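Local coordinates for terminal oxygenase component of carbazole 1,9a-dioxygenase (Sphingomonas, PDB 3GKQ), which serves as the terminal oxygenase of a Rieske nonheme iron system and probably dihydroxylates carbazole with electrons received from a putidaredoxin-type ferredoxin, at residues A11-R14 with T15-W18; E315-F318 with R319-V323. All coordinates share one frame; numbering follows the deposited sequence.

Overall arrangement
Interaction 1 (residues 11-18) comes first along the chain, at the N-terminal end, where helix 9-15 stops and helix 19-23 is about to start. Interaction 2 (residues 315-323) follows much later, within the long helix 308-328 that comes directly after strand 294-304. The two share no helix or strand and do not touch: their centres are about 44 Å apart, their nearest atoms about 32 Å, on opposite sides of the chain's centre. Both lie away from the iron and [2Fe-2S] sites. They thus appear to be separate pieces of local packing, one at a helix end that meets helix 361-373, the other within a helix seated on strands 161-170 and 294-304 of the antiparallel sheet.

Interaction 1: A11-R14 with T15-W18; sequences AERR and TRAW
E12 and R16 both hold CG anti to the backbone N (chi1 -178° and -176°), and a bend at chi2 of E12 and chi3 of R16 brings the carboxylate against the guanidinium four residues on. R16 grips side-on: its NE donates to E12 OE2 at 3.1 Å and its NH2 to E12 OE1 at 2.9 Å, each into a syn lone pair, with the two planes 23° apart. At the end of helix 9-15, the carbonyl oxygen of A11 accepts twice from T15, at 2.9 Å from the backbone N and 3.0 Å from OG1, so the hydroxyl reinforces the closing turn. W18, the N-cap of helix 19-23, spreads its ring over CA of T15 and puts CZ2 over one face of the R14 guanidinium, the planes almost perpendicular. That guanidinium is held by a salt bridge to E354 and a bond to W351 O, while the cation-pi partner of the W18 ring is R367. One water bridges R14 O (2.9 Å) to A17 N (2.8 Å). In the assembly the E12-R16 pair is exposed, and solvent would probably screen its attraction, but two nearly straight bonds in the guanidinium plane restrict that group's rotation.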
loop_
_atom_site.group_PDB
_atom_site.type_symbol
_atom_site.label_atom_id
_atom_site.label_comp_id
_atom_site.label_asym_id
_atom_site.label_seq_id
_atom_site.Cartn_x
_atom_site.Cartn_y
_atom_site.Cartn_z
ATOM N N ALA A 11 -16.606 28.650 -4.957
ATOM C CA ALA A 11 -16.604 27.450 -4.127
ATOM C C ALA A 11 -16.490 27.817 -2.650
ATOM O O ALA A 11 -17.176 27.239 -1.802
ATOM C CB ALA A 11 -15.450 26.539 -4.529
ATOM N N GLU A 12 -15.617 28.771 -2.342
ATOM C CA GLU A 12 -15.442 29.205 -0.961
ATOM C C GLU A 12 -16.773 29.712 -0.420
ATOM O O GLU A 12 -17.201 29.313 0.660
ATOM C CB GLU A 12 -14.378 30.308 -0.879
ATOM C CG GLU A 12 -14.075 30.812 0.536
ATOM C CD GLU A 12 -15.215 31.629 1.139
ATOM O OE1 GLU A 12 -15.757 32.504 0.429
ATOM O OE2 GLU A 12 -15.559 31.404 2.321
ATOM N N ARG A 13 -17.429 30.586 -1.178
ATOM C CA ARG A 13 -18.712 31.139 -0.757
ATOM C C ARG A 13 -19.772 30.065 -0.599
ATOM O O ARG A 13 -20.596 30.127 0.311
ATOM C CB ARG A 13 -19.223 32.181 -1.758
ATOM C CG ARG A 13 -18.641 33.569 -1.576
ATOM C CD ARG A 13 -19.504 34.603 -2.280
ATOM N NE ARG A 13 -19.649 34.323 -3.708
ATOM C CZ ARG A 13 -18.650 34.375 -4.585
ATOM N NH1 ARG A 13 -17.425 34.698 -4.187
ATOM N NH2 ARG A 13 -18.876 34.108 -5.866
ATOM N N ARG A 14 -19.753 29.085 -1.492
ATOM C CA ARG A 14 -20.730 28.010 -1.443
ATOM C C ARG A 14 -20.553 27.052 -0.264
ATOM O O ARG A 14 -21.532 26.628 0.343
ATOM C CB ARG A 14 -20.704 27.212 -2.751
ATOM C CG ARG A 14 -21.533 25.943 -2.681
ATOM C CD ARG A 14 -21.702 25.248 -4.028
ATOM N NE ARG A 14 -22.334 23.943 -3.834
ATOM C CZ ARG A 14 -21.696 22.864 -3.385
ATOM N NH1 ARG A 14 -20.400 22.925 -3.099
ATOM N NH2 ARG A 14 -22.359 21.734 -3.188
ATOM N N THR A 15 -19.311 26.720 0.069
ATOM C CA THR A 15 -19.046 25.778 1.156
ATOM C C THR A 15 -18.789 26.427 2.517
ATOM O O THR A 15 -18.645 25.735 3.526
ATOM C CB THR A 15 -17.841 24.894 0.814
ATOM O OG1 THR A 15 -16.675 25.712 0.693
ATOM C CG2 THR A 15 -18.072 24.166 -0.505
ATOM N N ARG A 16 -18.746 27.755 2.532
ATOM C CA ARG A 16 -18.486 28.530 3.740
ATOM C C ARG A 16 -19.219 28.056 4.996
ATOM O O ARG A 16 -18.595 27.802 6.024
ATOM C CB ARG A 16 -18.826 30.002 3.483
ATOM C CG ARG A 16 -18.513 30.932 4.643
ATOM C CD ARG A 16 -18.894 32.369 4.300
ATOM N NE ARG A 16 -18.094 32.881 3.192
ATOM C CZ ARG A 16 -18.300 34.052 2.597
ATOM N NH1 ARG A 16 -19.287 34.847 3.000
ATOM N NH2 ARG A 16 -17.518 34.426 1.593
ATOM N N ALA A 17 -20.541 27.944 4.911
ATOM C CA ALA A 17 -21.357 27.531 6.047
ATOM C C ALA A 17 -21.066 26.135 6.601
ATOM O O ALA A 17 -21.505 25.810 7.703
ATOM C CB ALA A 17 -22.836 27.655 5.695
ATOM N N TRP A 18 -20.353 25.297 5.852
ATOM C CA TRP A 18 -20.029 23.972 6.373
ATOM C C TRP A 18 -18.562 23.586 6.256
ATOM O O TRP A 18 -18.225 22.410 6.129
ATOM C CB TRP A 18 -20.914 22.875 5.757
ATOM C CG TRP A 18 -21.446 23.129 4.385
ATOM C CD1 TRP A 18 -22.523 23.901 4.052
ATOM C CD2 TRP A 18 -20.964 22.565 3.167
ATOM N NE1 TRP A 18 -22.742 23.850 2.701
ATOM C CE2 TRP A 18 -21.796 23.034 2.130
ATOM C CE3 TRP A 18 -19.906 21.701 2.846
ATOM C CZ2 TRP A 18 -21.606 22.675 0.792
ATOM C CZ3 TRP A 18 -19.716 21.342 1.515
ATOM C CH2 TRP A 18 -20.563 21.831 0.506
HETATM O O HOH W 1 -22.226 28.224 2.662
#

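Interaction 2: E315-F318 with R319-V323; sequences EAEF and REKWV
The carbonyl oxygen of E317 is gripped by two backbone N-H groups, K321 N at 2.8 Å and W322 N at 3.3 Å, which reach it from opposite faces of its plane. The pair marks a pi-type turn in helix 308-328: the ordinary i to i+4 bonds of R319 to E315 and E320 to A316 give way to i to i+5 bonds, the next being V323 N to F318 O at 3.1 Å. The helix packs on the antiparallel sheet of the ring-hydroxylase domain, a member of the Bet v 1-like clan, with F318 and W322 resting on L301 of strand 294-304.

With CG anti to the backbone N (chi1 -178°) and the chain extended beyond it, E317 runs alongside W322, with E317 CG 3.4 Å from W322 CD1. The carboxylate is turned 67° from the ring; OE1 of E317 lies at the ring edge near W322 NE1, at too poor an angle for a hydrogen bond, and its salt bridge is to R303. The other oxygen, OE2 of E317, accepts from a water at 2.8 Å that itself accepts from K321 NZ at 3.1 Å, an indirect link between opposite charges. Shortening E317 to an alanine removes the carboxylate and is likely to leave R303 without this partner, break the water link to K321 and open a gap beside the indole edge.

On the more exposed flank, E315 OE1 and R319 NH1 form a weak salt bridge of 3.4 Å, which a long contact from R319 to E320 extends into a network. On the sheet side, the F318 ring meets H164 of strand 161-170. Over one face of the F318 ring sits CG2 of V323, a CH-pi contact 3.9 Å from the F318 centroid and 19° off the normal.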
loop_
_atom_site.group_PDB
_atom_site.type_symbol
_atom_site.label_atom_id
_atom_site.label_comp_id
_atom_site.label_asym_id
_atom_site.label_seq_id
_atom_site.Cartn_x
_atom_site.Cartn_y
_atom_site.Cartn_z
ATOM N N GLU A 315 -37.172 -9.929 19.864
ATOM C CA GLU A 315 -35.807 -10.429 19.805
ATOM C C GLU A 315 -35.732 -11.581 18.804
ATOM O O GLU A 315 -34.800 -11.660 18.002
ATOM C CB GLU A 315 -35.379 -10.897 21.199
ATOM C CG GLU A 315 -33.904 -11.232 21.367
ATOM C CD GLU A 315 -33.482 -12.466 20.598
ATOM O OE1 GLU A 315 -34.259 -13.445 20.562
ATOM O OE2 GLU A 315 -32.363 -12.465 20.042
ATOM N N ALA A 316 -36.725 -12.467 18.848
ATOM C CA ALA A 316 -36.770 -13.615 17.947
ATOM C C ALA A 316 -37.020 -13.183 16.505
ATOM O O ALA A 316 -36.394 -13.694 15.576
ATOM C CB ALA A 316 -37.857 -14.590 18.396
ATOM N N GLU A 317 -37.940 -12.243 16.323
ATOM C CA GLU A 317 -38.266 -11.748 14.992
ATOM C C GLU A 317 -37.067 -11.012 14.393
ATOM O O GLU A 317 -36.813 -11.095 13.188
ATOM C CB GLU A 317 -39.481 -10.816 15.067
ATOM C CG GLU A 317 -39.932 -10.286 13.722
ATOM C CD GLU A 317 -41.226 -9.498 13.805
ATOM O OE1 GLU A 317 -41.287 -8.533 14.598
ATOM O OE2 GLU A 317 -42.183 -9.844 13.074
ATOM N N PHE A 318 -36.335 -10.293 15.243
ATOM C CA PHE A 318 -35.152 -9.547 14.815
ATOM C C PHE A 318 -34.153 -10.506 14.174
ATOM O O PHE A 318 -33.717 -10.307 13.039
ATOM C CB PHE A 318 -34.494 -8.859 16.017
ATOM C CG PHE A 318 -33.183 -8.184 15.695
ATOM C CD1 PHE A 318 -33.156 -6.954 15.043
ATOM C CD2 PHE A 318 -31.974 -8.794 16.024
ATOM C CE1 PHE A 318 -31.942 -6.338 14.723
ATOM C CE2 PHE A 318 -30.754 -8.187 15.707
ATOM C CZ PHE A 318 -30.741 -6.955 15.054
ATOM N N ARG A 319 -33.808 -11.554 14.916
ATOM C CA ARG A 319 -32.858 -12.560 14.458
ATOM C C ARG A 319 -33.339 -13.373 13.264
ATOM O O ARG A 319 -32.626 -13.531 12.273
ATOM C CB ARG A 319 -32.533 -13.530 15.599
ATOM C CG ARG A 319 -31.536 -13.010 16.620
ATOM C CD ARG A 319 -31.402 -13.961 17.815
ATOM N NE ARG A 319 -31.482 -15.363 17.416
ATOM C CZ ARG A 319 -32.590 -16.099 17.480
ATOM N NH1 ARG A 319 -33.718 -15.568 17.935
ATOM N NH2 ARG A 319 -32.575 -17.363 17.076
ATOM N N GLU A 320 -34.558 -13.886 13.366
ATOM C CA GLU A 320 -35.123 -14.733 12.329
ATOM C C GLU A 320 -35.641 -14.068 11.060
ATOM O O GLU A 320 -35.705 -14.712 10.015
ATOM C CB GLU A 320 -36.235 -15.585 12.945
ATOM C CG GLU A 320 -35.723 -16.695 13.859
ATOM C CD GLU A 320 -36.733 -17.090 14.925
ATOM O OE1 GLU A 320 -37.945 -17.112 14.623
ATOM O OE2 GLU A 320 -36.310 -17.385 16.065
ATOM N N LYS A 321 -35.993 -12.790 11.127
ATOM C CA LYS A 321 -36.538 -12.132 9.945
ATOM C C LYS A 321 -35.859 -10.844 9.477
ATOM O O LYS A 321 -35.287 -10.792 8.390
ATOM C CB LYS A 321 -38.030 -11.855 10.172
ATOM C CG LYS A 321 -38.749 -11.207 8.995
ATOM C CD LYS A 321 -40.227 -11.005 9.322
ATOM C CE LYS A 321 -41.016 -10.500 8.122
ATOM N NZ LYS A 321 -42.476 -10.365 8.433
ATOM N N TRP A 322 -35.935 -9.813 10.306
ATOM C CA TRP A 322 -35.401 -8.502 9.973
ATOM C C TRP A 322 -33.916 -8.364 9.642
ATOM O O TRP A 322 -33.551 -7.532 8.810
ATOM C CB TRP A 322 -35.797 -7.528 11.075
ATOM C CG TRP A 322 -37.279 -7.508 11.261
ATOM C CD1 TRP A 322 -37.969 -7.815 12.398
ATOM C CD2 TRP A 322 -38.264 -7.194 10.265
ATOM N NE1 TRP A 322 -39.322 -7.713 12.173
ATOM C CE2 TRP A 322 -39.531 -7.334 10.872
ATOM C CE3 TRP A 322 -38.196 -6.808 8.918
ATOM C CZ2 TRP A 322 -40.727 -7.103 10.179
ATOM C CZ3 TRP A 322 -39.387 -6.578 8.226
ATOM C CH2 TRP A 322 -40.636 -6.727 8.862
ATOM N N VAL A 323 -33.061 -9.163 10.269
ATOM C CA VAL A 323 -31.636 -9.070 9.979
ATOM C C VAL A 323 -31.334 -9.333 8.503
ATOM O O VAL A 323 -30.674 -8.525 7.849
ATOM C CB VAL A 323 -30.811 -10.048 10.861
ATOM C CG1 VAL A 323 -29.401 -10.203 10.305
ATOM C CG2 VAL A 323 -30.734 -9.517 12.288
HETATM O O HOH W 2 -43.751 -9.006 10.927
#